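Long-range contacts in L-glyceraldehyde 3-phosphate reductase (Clostridium beijerinckii, PDB 6HG6), which probably reduces aldehydes such as furfural with NADPH, as an aldo-keto reductase built on a TIM barrel: residues Asp109-Leu117 with Thr144-Thr155; Gln263-Arg274 with Glu321-Ala330. One frame throughout, in Å; residues are numbered along the deposited sequence.

Interaction 1. Residues Asp109-Leu117 with Thr144-Thr155; sequences DFGSRKYIL and TPLEESMMALDT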
loop_
_atom_site.group_PDB
_atom_site.type_symbol
_atom_site.label_atom_id
_atom_site.label_comp_id
_atom_site.label_asym_id
_atom_site.label_seq_id
_atom_site.Cartn_x
_atom_site.Cartn_y
_atom_site.Cartn_z
ATOM N N ASP A 109 5.625 -17.861 -9.830
ATOM C CA ASP A 109 4.424 -17.572 -9.027
ATOM C C ASP A 109 4.590 -18.266 -7.671
ATOM O O ASP A 109 5.453 -19.160 -7.556
ATOM C CB ASP A 109 3.205 -18.110 -9.762
ATOM C CG ASP A 109 1.854 -17.567 -9.370
ATOM O OD1 ASP A 109 1.770 -16.885 -8.331
ATOM O OD2 ASP A 109 0.868 -17.865 -10.134
ATOM N N PHE A 110 3.750 -17.915 -6.714
ATOM C CA PHE A 110 3.565 -18.638 -5.425
ATOM C C PHE A 110 4.718 -18.689 -4.385
ATOM O O PHE A 110 5.020 -19.654 -3.724
ATOM C CB PHE A 110 3.227 -20.103 -5.681
ATOM C CG PHE A 110 1.906 -20.282 -6.392
ATOM C CD1 PHE A 110 0.737 -19.915 -5.757
ATOM C CD2 PHE A 110 1.845 -20.747 -7.696
ATOM C CE1 PHE A 110 -0.499 -20.053 -6.387
ATOM C CE2 PHE A 110 0.610 -20.887 -8.333
ATOM C CZ PHE A 110 -0.546 -20.518 -7.681
ATOM N N GLY A 111 5.450 -17.810 -3.908
ATOM C CA GLY A 111 5.931 -18.586 -2.626
ATOM C C GLY A 111 7.237 -19.465 -2.465
ATOM O O GLY A 111 7.803 -19.584 -1.298
ATOM N N SER A 112 7.757 -20.195 -3.452
ATOM C CA SER A 112 9.050 -20.908 -3.285
ATOM C C SER A 112 10.207 -19.934 -3.061
ATOM O O SER A 112 10.155 -18.801 -3.544
ATOM C CB SER A 112 9.368 -21.780 -4.485
ATOM O OG SER A 112 9.624 -20.983 -5.652
ATOM N N ARG A 113 11.274 -20.398 -2.395
ATOM C CA ARG A 113 12.538 -19.649 -2.256
ATOM C C ARG A 113 13.072 -19.317 -3.664
ATOM O O ARG A 113 13.483 -18.188 -3.888
ATOM C CB ARG A 113 13.533 -20.504 -1.458
ATOM C CG ARG A 113 14.925 -19.905 -1.339
ATOM C CD ARG A 113 15.744 -20.898 -0.546
ATOM N NE ARG A 113 17.047 -20.353 -0.274
ATOM C CZ ARG A 113 17.323 -19.462 0.672
ATOM N NH1 ARG A 113 16.369 -19.055 1.491
ATOM N NH2 ARG A 113 18.581 -19.031 0.797
ATOM N N LYS A 114 13.018 -20.260 -4.607
ATOM C CA LYS A 114 13.494 -20.012 -5.992
ATOM C C LYS A 114 12.805 -18.778 -6.579
ATOM O O LYS A 114 13.484 -17.853 -7.005
ATOM C CB LYS A 114 13.265 -21.257 -6.837
ATOM C CG LYS A 114 13.264 -21.026 -8.333
ATOM C CD LYS A 114 14.595 -20.639 -8.894
ATOM C CE LYS A 114 14.592 -20.787 -10.417
ATOM N NZ LYS A 114 15.933 -20.599 -11.010
ATOM N N TYR A 115 11.473 -18.733 -6.562
ATOM C CA TYR A 115 10.739 -17.605 -7.167
ATOM C C TYR A 115 11.041 -16.322 -6.404
ATOM O O TYR A 115 11.300 -15.279 -7.009
ATOM C CB TYR A 115 9.254 -17.948 -7.221
ATOM C CG TYR A 115 8.382 -16.762 -7.508
ATOM C CD1 TYR A 115 8.645 -15.899 -8.550
ATOM C CD2 TYR A 115 7.264 -16.524 -6.725
ATOM C CE1 TYR A 115 7.814 -14.813 -8.800
ATOM C CE2 TYR A 115 6.422 -15.461 -6.976
ATOM C CZ TYR A 115 6.703 -14.599 -8.018
ATOM O OH TYR A 115 5.893 -13.505 -8.215
ATOM N N ILE A 116 10.915 -16.373 -5.082
ATOM C CA ILE A 116 11.008 -15.147 -4.260
ATOM C C ILE A 116 12.378 -14.521 -4.494
ATOM O O ILE A 116 12.457 -13.331 -4.771
ATOM C CB ILE A 116 10.672 -15.444 -2.790
ATOM C CG1 ILE A 116 9.195 -15.793 -2.628
ATOM C CG2 ILE A 116 11.143 -14.303 -1.926
ATOM C CD1 ILE A 116 8.841 -16.273 -1.222
ATOM N N LEU A 117 13.462 -15.291 -4.388
ATOM C CA LEU A 117 14.798 -14.698 -4.515
ATOM C C LEU A 117 15.104 -14.338 -5.964
ATOM O O LEU A 117 15.737 -13.310 -6.157
ATOM C CB LEU A 117 15.830 -15.621 -3.874
ATOM C CG LEU A 117 15.650 -15.838 -2.365
ATOM C CD1 LEU A 117 16.747 -16.762 -1.870
ATOM C CD2 LEU A 117 15.722 -14.519 -1.665
ATOM N N THR A 144 3.260 -24.111 -0.113
ATOM C CA THR A 144 4.710 -24.011 0.238
ATOM C C THR A 144 4.777 -23.882 1.750
ATOM O O THR A 144 4.035 -23.083 2.324
ATOM C CB THR A 144 5.387 -22.791 -0.381
ATOM O OG1 THR A 144 5.309 -22.885 -1.803
ATOM C CG2 THR A 144 6.848 -22.637 0.009
ATOM N N PRO A 145 5.688 -24.589 2.444
ATOM C CA PRO A 145 5.816 -24.405 3.888
ATOM C C PRO A 145 6.092 -22.926 4.167
ATOM O O PRO A 145 6.883 -22.261 3.483
ATOM C CB PRO A 145 6.978 -25.331 4.298
ATOM C CG PRO A 145 7.066 -26.322 3.183
ATOM C CD PRO A 145 6.650 -25.576 1.926
ATOM N N LEU A 146 5.377 -22.383 5.151
ATOM C CA LEU A 146 5.550 -20.973 5.507
ATOM C C LEU A 146 7.021 -20.706 5.846
ATOM O O LEU A 146 7.527 -19.657 5.486
ATOM C CB LEU A 146 4.638 -20.656 6.690
ATOM C CG LEU A 146 4.645 -19.194 7.121
ATOM C CD1 LEU A 146 4.265 -18.241 6.000
ATOM C CD2 LEU A 146 3.693 -19.008 8.295
ATOM N N GLU A 147 7.678 -21.673 6.475
ATOM C CA GLU A 147 9.116 -21.582 6.853
ATOM C C GLU A 147 9.994 -21.302 5.617
ATOM O O GLU A 147 11.022 -20.606 5.752
ATOM C CB GLU A 147 9.493 -22.885 7.552
ATOM C CG GLU A 147 8.749 -23.146 8.866
ATOM C CD GLU A 147 7.291 -23.624 8.884
ATOM O OE1 GLU A 147 6.724 -23.988 7.810
ATOM O OE2 GLU A 147 6.720 -23.640 10.038
ATOM N N GLU A 148 9.649 -21.859 4.454
ATOM C CA GLU A 148 10.412 -21.654 3.198
ATOM C C GLU A 148 10.223 -20.232 2.709
ATOM O O GLU A 148 11.225 -19.599 2.349
ATOM C CB GLU A 148 10.077 -22.686 2.126
ATOM C CG GLU A 148 10.819 -22.414 0.831
ATOM C CD GLU A 148 10.661 -23.494 -0.245
ATOM O OE1 GLU A 148 10.266 -24.648 0.081
ATOM O OE2 GLU A 148 10.941 -23.175 -1.410
ATOM N N SER A 149 8.988 -19.734 2.633
ATOM C CA SER A 149 8.703 -18.371 2.140
ATOM C C SER A 149 9.321 -17.330 3.085
ATOM O O SER A 149 9.940 -16.365 2.624
ATOM C CB SER A 149 7.211 -18.154 1.957
ATOM O OG SER A 149 6.637 -19.188 1.183
ATOM N N MET A 150 9.210 -17.556 4.380
ATOM C CA MET A 150 9.728 -16.588 5.374
ATOM C C MET A 150 11.268 -16.630 5.378
ATOM O O MET A 150 11.887 -15.556 5.451
ATOM C CB MET A 150 9.152 -16.869 6.768
ATOM C CG MET A 150 7.627 -16.627 6.866
ATOM S SD MET A 150 7.059 -14.998 6.292
ATOM C CE MET A 150 6.603 -15.323 4.585
ATOM N N MET A 151 11.868 -17.793 5.229
ATOM C CA MET A 151 13.357 -17.883 5.153
ATOM C C MET A 151 13.849 -17.167 3.894
ATOM O O MET A 151 14.962 -16.628 3.917
ATOM C CB MET A 151 13.831 -19.338 5.207
ATOM C CG MET A 151 13.746 -19.900 6.595
ATOM S SD MET A 151 14.359 -21.612 6.717
ATOM C CE MET A 151 16.050 -21.242 6.251
ATOM N N ALA A 152 13.058 -17.142 2.820
ATOM C CA ALA A 152 13.402 -16.401 1.595
ATOM C C ALA A 152 13.419 -14.903 1.908
ATOM O O ALA A 152 14.363 -14.220 1.487
ATOM C CB ALA A 152 12.442 -16.756 0.463
ATOM N N LEU A 153 12.420 -14.377 2.636
ATOM C CA LEU A 153 12.433 -12.943 3.021
ATOM C C LEU A 153 13.673 -12.691 3.888
ATOM O O LEU A 153 14.358 -11.651 3.743
ATOM C CB LEU A 153 11.160 -12.589 3.777
ATOM C CG LEU A 153 9.846 -12.728 3.019
ATOM C CD1 LEU A 153 8.701 -12.164 3.829
ATOM C CD2 LEU A 153 9.924 -12.014 1.704
ATOM N N ASP A 154 13.958 -13.602 4.806
ATOM C CA ASP A 154 15.124 -13.460 5.699
ATOM C C ASP A 154 16.426 -13.420 4.867
ATOM O O ASP A 154 17.294 -12.583 5.128
ATOM C CB ASP A 154 15.163 -14.571 6.724
ATOM C CG ASP A 154 16.385 -14.492 7.632
ATOM O OD1 ASP A 154 16.517 -13.440 8.338
ATOM O OD2 ASP A 154 17.207 -15.450 7.598
ATOM N N THR A 155 16.557 -14.282 3.871
ATOM C CA THR A 155 17.733 -14.280 2.993
ATOM C C THR A 155 17.834 -12.916 2.296
ATOM O O THR A 155 18.941 -12.385 2.229
ATOM C CB THR A 155 17.666 -15.424 1.990
ATOM O OG1 THR A 155 17.737 -16.636 2.753
ATOM C CG2 THR A 155 18.764 -15.318 0.968
HETATM O O HOH W 1 13.822 -20.367 2.032
#

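Interaction 2. Residues Gln263-Arg274 with Glu321-Ala330; sequences QIRRLNNIALNR and ELMMIDEISA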
loop_
_atom_site.group_PDB
_atom_site.type_symbol
_atom_site.label_atom_id
_atom_site.label_comp_id
_atom_site.label_asym_id
_atom_site.label_seq_id
_atom_site.Cartn_x
_atom_site.Cartn_y
_atom_site.Cartn_z
ATOM N N GLN A 263 -26.263 3.008 -1.079
ATOM C CA GLN A 263 -25.202 2.976 -0.040
ATOM C C GLN A 263 -24.228 4.147 -0.274
ATOM O O GLN A 263 -23.765 4.808 0.756
ATOM C CB GLN A 263 -24.423 1.660 -0.074
ATOM C CG GLN A 263 -25.227 0.441 0.348
ATOM C CD GLN A 263 -24.371 -0.795 0.262
ATOM O OE1 GLN A 263 -23.557 -0.938 -0.645
ATOM N NE2 GLN A 263 -24.499 -1.668 1.245
ATOM N N ILE A 264 -23.891 4.368 -1.559
ATOM C CA ILE A 264 -22.918 5.402 -1.998
ATOM C C ILE A 264 -23.520 6.780 -1.785
ATOM O O ILE A 264 -22.789 7.681 -1.355
ATOM C CB ILE A 264 -22.493 5.173 -3.459
ATOM C CG1 ILE A 264 -21.702 3.876 -3.608
ATOM C CG2 ILE A 264 -21.707 6.356 -3.988
ATOM C CD1 ILE A 264 -21.418 3.473 -5.048
ATOM N N ARG A 265 -24.817 6.931 -2.071
ATOM C CA ARG A 265 -25.500 8.227 -1.902
ATOM C C ARG A 265 -25.465 8.625 -0.401
ATOM O O ARG A 265 -25.321 9.860 -0.142
ATOM C CB ARG A 265 -26.947 8.161 -2.407
ATOM C CG ARG A 265 -27.681 9.489 -2.302
ATOM C CD ARG A 265 -29.148 9.344 -2.640
ATOM N NE ARG A 265 -29.897 8.643 -1.594
ATOM C CZ ARG A 265 -30.334 9.202 -0.455
ATOM N NH1 ARG A 265 -30.068 10.479 -0.193
ATOM N NH2 ARG A 265 -31.003 8.473 0.435
ATOM N N ARG A 266 -25.829 7.665 0.474
ATOM C CA ARG A 266 -25.919 7.908 1.940
ATOM C C ARG A 266 -24.519 8.133 2.534
ATOM O O ARG A 266 -24.409 8.950 3.443
ATOM C CB ARG A 266 -26.603 6.750 2.669
ATOM C CG ARG A 266 -28.071 6.546 2.315
ATOM C CD ARG A 266 -28.544 5.262 2.969
ATOM N NE ARG A 266 -29.359 5.456 4.154
ATOM C CZ ARG A 266 -29.567 4.574 5.143
ATOM N NH1 ARG A 266 -28.958 3.399 5.169
ATOM N NH2 ARG A 266 -30.407 4.893 6.122
ATOM N N LEU A 267 -23.488 7.432 2.062
ATOM C CA LEU A 267 -22.103 7.620 2.594
ATOM C C LEU A 267 -21.597 9.024 2.191
ATOM O O LEU A 267 -21.049 9.805 3.025
ATOM C CB LEU A 267 -21.146 6.537 2.078
ATOM C CG LEU A 267 -21.390 5.141 2.640
ATOM C CD1 LEU A 267 -20.569 4.119 1.875
ATOM C CD2 LEU A 267 -21.097 5.070 4.130
ATOM N N ASN A 268 -21.966 9.400 0.929
ATOM C CA ASN A 268 -21.519 10.702 0.387
ATOM C C ASN A 268 -22.175 11.835 1.198
ATOM O O ASN A 268 -21.551 12.902 1.322
ATOM C CB ASN A 268 -21.859 10.831 -1.094
ATOM C CG ASN A 268 -21.355 12.128 -1.673
ATOM O OD1 ASN A 268 -20.157 12.371 -1.684
ATOM N ND2 ASN A 268 -22.272 12.943 -2.158
ATOM N N ASN A 269 -23.394 11.610 1.713
ATOM C CA ASN A 269 -24.078 12.620 2.569
ATOM C C ASN A 269 -23.296 12.776 3.882
ATOM O O ASN A 269 -23.192 13.958 4.396
ATOM C CB ASN A 269 -25.560 12.290 2.779
ATOM C CG ASN A 269 -26.387 12.607 1.548
ATOM O OD1 ASN A 269 -25.887 13.651 0.679
ATOM N ND2 ASN A 269 -27.745 11.777 1.522
ATOM N N ILE A 270 -22.804 11.665 4.443
ATOM C CA ILE A 270 -21.981 11.729 5.685
ATOM C C ILE A 270 -20.686 12.512 5.379
ATOM O O ILE A 270 -20.263 13.402 6.213
ATOM C CB ILE A 270 -21.718 10.324 6.241
ATOM C CG1 ILE A 270 -23.042 9.643 6.594
ATOM C CG2 ILE A 270 -20.776 10.387 7.419
ATOM C CD1 ILE A 270 -22.923 8.187 6.893
ATOM N N ALA A 271 -20.102 12.269 4.192
ATOM C CA ALA A 271 -18.869 12.964 3.772
ATOM C C ALA A 271 -19.145 14.465 3.617
ATOM O O ALA A 271 -18.393 15.261 4.201
ATOM C CB ALA A 271 -18.316 12.328 2.512
ATOM N N LEU A 272 -20.219 14.862 2.927
ATOM C CA LEU A 272 -20.513 16.296 2.693
ATOM C C LEU A 272 -20.610 17.051 4.060
ATOM O O LEU A 272 -19.910 18.200 4.219
ATOM C CB LEU A 272 -21.830 16.489 1.912
ATOM C CG LEU A 272 -21.836 16.078 0.435
ATOM C CD1 LEU A 272 -23.177 16.361 -0.207
ATOM C CD2 LEU A 272 -20.747 16.783 -0.358
ATOM N N ASN A 273 -21.239 16.367 5.066
ATOM C CA ASN A 273 -21.506 16.971 6.404
ATOM C C ASN A 273 -20.173 17.201 7.128
ATOM O O ASN A 273 -20.130 18.087 7.995
ATOM C CB ASN A 273 -22.451 16.124 7.257
ATOM C CG ASN A 273 -23.884 16.155 6.779
ATOM O OD1 ASN A 273 -24.348 17.140 6.198
ATOM N ND2 ASN A 273 -24.623 15.095 7.072
ATOM N N ARG A 274 -19.148 16.429 6.778
ATOM C CA ARG A 274 -17.760 16.523 7.310
ATOM C C ARG A 274 -16.910 17.506 6.489
ATOM O O ARG A 274 -15.763 17.677 6.847
ATOM C CB ARG A 274 -17.056 15.162 7.237
ATOM C CG ARG A 274 -17.608 14.129 8.202
ATOM C CD ARG A 274 -17.057 12.764 7.922
ATOM N NE ARG A 274 -15.615 12.685 7.988
ATOM C CZ ARG A 274 -14.906 12.539 9.089
ATOM N NH1 ARG A 274 -15.492 12.512 10.267
ATOM N NH2 ARG A 274 -13.601 12.467 9.001
ATOM N N GLU A 321 -21.209 8.981 13.370
ATOM C CA GLU A 321 -20.781 8.812 11.958
ATOM C C GLU A 321 -20.455 7.343 11.743
ATOM O O GLU A 321 -20.828 6.800 10.684
ATOM C CB GLU A 321 -19.573 9.678 11.605
ATOM C CG GLU A 321 -19.907 11.139 11.472
ATOM C CD GLU A 321 -18.719 12.081 11.370
ATOM O OE1 GLU A 321 -17.680 11.778 11.907
ATOM O OE2 GLU A 321 -18.877 13.149 10.788
ATOM N N LEU A 322 -19.700 6.760 12.681
ATOM C CA LEU A 322 -19.223 5.373 12.589
ATOM C C LEU A 322 -20.382 4.378 12.573
ATOM O O LEU A 322 -20.348 3.491 11.726
ATOM C CB LEU A 322 -18.264 5.082 13.739
ATOM C CG LEU A 322 -16.911 5.806 13.671
ATOM C CD1 LEU A 322 -15.955 5.209 14.678
ATOM C CD2 LEU A 322 -16.309 5.790 12.273
ATOM N N MET A 323 -21.364 4.493 13.472
ATOM C CA MET A 323 -22.468 3.504 13.483
ATOM C C MET A 323 -23.303 3.666 12.199
ATOM O O MET A 323 -23.885 2.614 11.723
ATOM C CB MET A 323 -23.351 3.673 14.714
ATOM C CG MET A 323 -24.334 4.754 14.537
ATOM S SD MET A 323 -26.047 4.250 14.294
ATOM C CE MET A 323 -25.902 2.573 13.699
ATOM N N MET A 324 -23.345 4.895 11.617
ATOM C CA MET A 324 -24.104 5.116 10.363
ATOM C C MET A 324 -23.349 4.470 9.195
ATOM O O MET A 324 -23.969 3.807 8.348
ATOM C CB MET A 324 -24.288 6.607 10.094
ATOM C CG MET A 324 -25.318 7.202 11.028
ATOM S SD MET A 324 -25.184 9.133 10.702
ATOM C CE MET A 324 -26.440 8.905 9.159
ATOM N N ILE A 325 -22.038 4.663 9.163
ATOM C CA ILE A 325 -21.193 4.113 8.070
ATOM C C ILE A 325 -21.269 2.571 8.097
ATOM O O ILE A 325 -21.160 1.886 7.037
ATOM C CB ILE A 325 -19.750 4.610 8.186
ATOM C CG1 ILE A 325 -19.671 6.087 7.803
ATOM C CG2 ILE A 325 -18.867 3.748 7.321
ATOM C CD1 ILE A 325 -18.356 6.735 8.161
ATOM N N ASP A 326 -21.229 2.009 9.310
ATOM C CA ASP A 326 -21.365 0.541 9.478
ATOM C C ASP A 326 -22.766 0.068 9.055
ATOM O O ASP A 326 -22.877 -0.895 8.265
ATOM C CB ASP A 326 -21.105 0.130 10.918
ATOM C CG ASP A 326 -19.626 0.132 11.263
ATOM O OD1 ASP A 326 -18.744 0.361 10.316
ATOM O OD2 ASP A 326 -19.340 -0.130 12.458
ATOM N N GLU A 327 -23.814 0.732 9.496
ATOM C CA GLU A 327 -25.166 0.231 9.159
ATOM C C GLU A 327 -25.366 0.313 7.627
ATOM O O GLU A 327 -26.043 -0.643 7.043
ATOM C CB GLU A 327 -26.210 0.960 10.008
ATOM C CG GLU A 327 -27.577 0.295 9.944
ATOM C CD GLU A 327 -28.421 0.684 8.747
ATOM O OE1 GLU A 327 -29.551 0.089 8.597
ATOM O OE2 GLU A 327 -27.991 1.629 8.003
ATOM N N ILE A 328 -24.812 1.386 7.000
ATOM C CA ILE A 328 -24.995 1.688 5.548
ATOM C C ILE A 328 -24.176 0.703 4.709
ATOM O O ILE A 328 -24.684 0.246 3.686
ATOM C CB ILE A 328 -24.605 3.142 5.199
ATOM C CG1 ILE A 328 -25.559 4.193 5.772
ATOM C CG2 ILE A 328 -24.484 3.311 3.696
ATOM C CD1 ILE A 328 -25.016 5.615 5.664
ATOM N N SER A 329 -22.945 0.411 5.136
ATOM C CA SER A 329 -21.973 -0.482 4.448
ATOM C C SER A 329 -22.344 -1.950 4.635
ATOM O O SER A 329 -21.871 -2.767 3.844
ATOM C CB SER A 329 -20.581 -0.248 4.959
ATOM O OG SER A 329 -20.198 1.089 4.704
ATOM N N ALA A 330 -23.127 -2.264 5.663
ATOM C CA ALA A 330 -23.557 -3.648 5.978
ATOM C C ALA A 330 -24.366 -4.186 4.793
ATOM O O ALA A 330 -25.297 -3.477 4.367
ATOM C CB ALA A 330 -24.388 -3.666 7.235
HETATM O O HOH W 2 -20.939 13.465 8.869
#

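Interaction 1. Residues Asp109-Leu117 with Thr144-Thr155
R113 reaches across the helix pair and brings the NH1/NH2 edge of its guanidinium end-on to the hydroxyl of T155: NH1 and NH2 both donate to T155 OG1, at 3.1 and 3.2 Å, with that oxygen lying near the guanidinium plane. Both bonds are bent, as they must be when two nitrogens share one oxygen. An arginine suits the place because its chain, extended from CG to NE with CG anti to the backbone N (chi1 175°), is long enough to run past A152 and M151. T155 OG1 in turn donates to M151 O, which would leave its lone pairs to the arginine. A water bridges R113 NH1 and E148 O, and L117 CD1 lies over the centre of one guanidinium face.

At the start of helix 113-127 the backbone is held instead. R113 N donates to E148 OE2 at 3.0 Å, almost straight (170°), using the anti lone pair of that oxygen; the negative carboxylate would also suit the positive end of the helix dipole. S112, the N-cap, accepts from Y115 N on its OG. Just before the cap, S149 OG donates to G111 O at 2.8 Å. G111 has backbone angles at which a CB would crowd the preceding carbonyl oxygen, and glycine avoids this.

Between these polar ends the packing is apolar. A152, small enough to let the helices approach to 9.0 Å between axes at -30°, sets its CB 3.7 Å from I116 CG2, while L117 CD1 meets T155 CG2 at 3.8 Å.

The two helices are successive outer helices of the barrel, joined through strand 132-137 as an alpha-beta-alpha succession. I116 and L153 rest on F135 of that strand, S149 touches its H137, and M150 packs onto helix 172-184.

Interaction 2. Residues Gln263-Arg274 with Glu321-Ala330
I270 and I328 point at each other tip to tip, their CD1 methyls 3.5 Å apart, and each fills a hole in the opposite helix. I270 sits among E321, M324, I325 and I328; I328 sits among Q263, R266, L267 and I270. In both, CG1 lies anti to the carbonyl carbon and the chain stays extended to CD1, which carries the delta methyl out across the gap. Branched isoleucine suits such a knob, since its second branch fills the flank: I328 CG2 comes to 3.7 Å from L267 CG, where the two side chains slide past each other in opposite directions. L267 CD2 also meets I325 CG1.

This is reciprocal knobs-into-holes packing between nearly antiparallel helices, 170° apart with axes 9.8 Å from each other, on the outside of the TIM barrel. Helix 278-286 adjoins the same seam, its M281 touching I270 and R274.

Charged residues border the apolar seam. R274, bent at chi3, brings NH1 to 2.8 Å from E321 OE1, a salt bridge whose hydrogen bond is weak because the N-H points off line; the guanidinium and carboxylate planes are 62° apart. The same NH1 also donates to G316 O, and F317 makes a cation-pi contact with the guanidinium. E321 OE2 is linked through a water to I270 O, so both carboxylate oxygens are engaged. Toward the other end R266 lays its aliphatic CB against I328 CD1, at 3.6 Å, and its NH1 makes a long, weak salt bridge to E327 OE2. Beside it Q263 passes the end of the partner helix, its CG 3.4 Å from I328 O, while its OE1 is hydrogen-bonded to K260 NZ.

How the interactions relate
Both contacts join helices on the outer layer of one TIM barrel, on opposite sides of the chain's centre, with centres about 42 Å apart and no shared element. Each is partly buried, with an apolar strip and polar margins. They differ in how the polar part works. Interaction 1 lies where a helix begins, so a serine hydroxyl and a carboxylate bind backbone groups, and an arginine grips a threonine hydroxyl; its helices run roughly parallel, as successive barrel helices do. Interaction 2 joins the bodies of two nearly antiparallel helices, one of them the chain's last; there interlocking isoleucines dominate and charged pairs stand at the margins. Neither contact touches the NADPH.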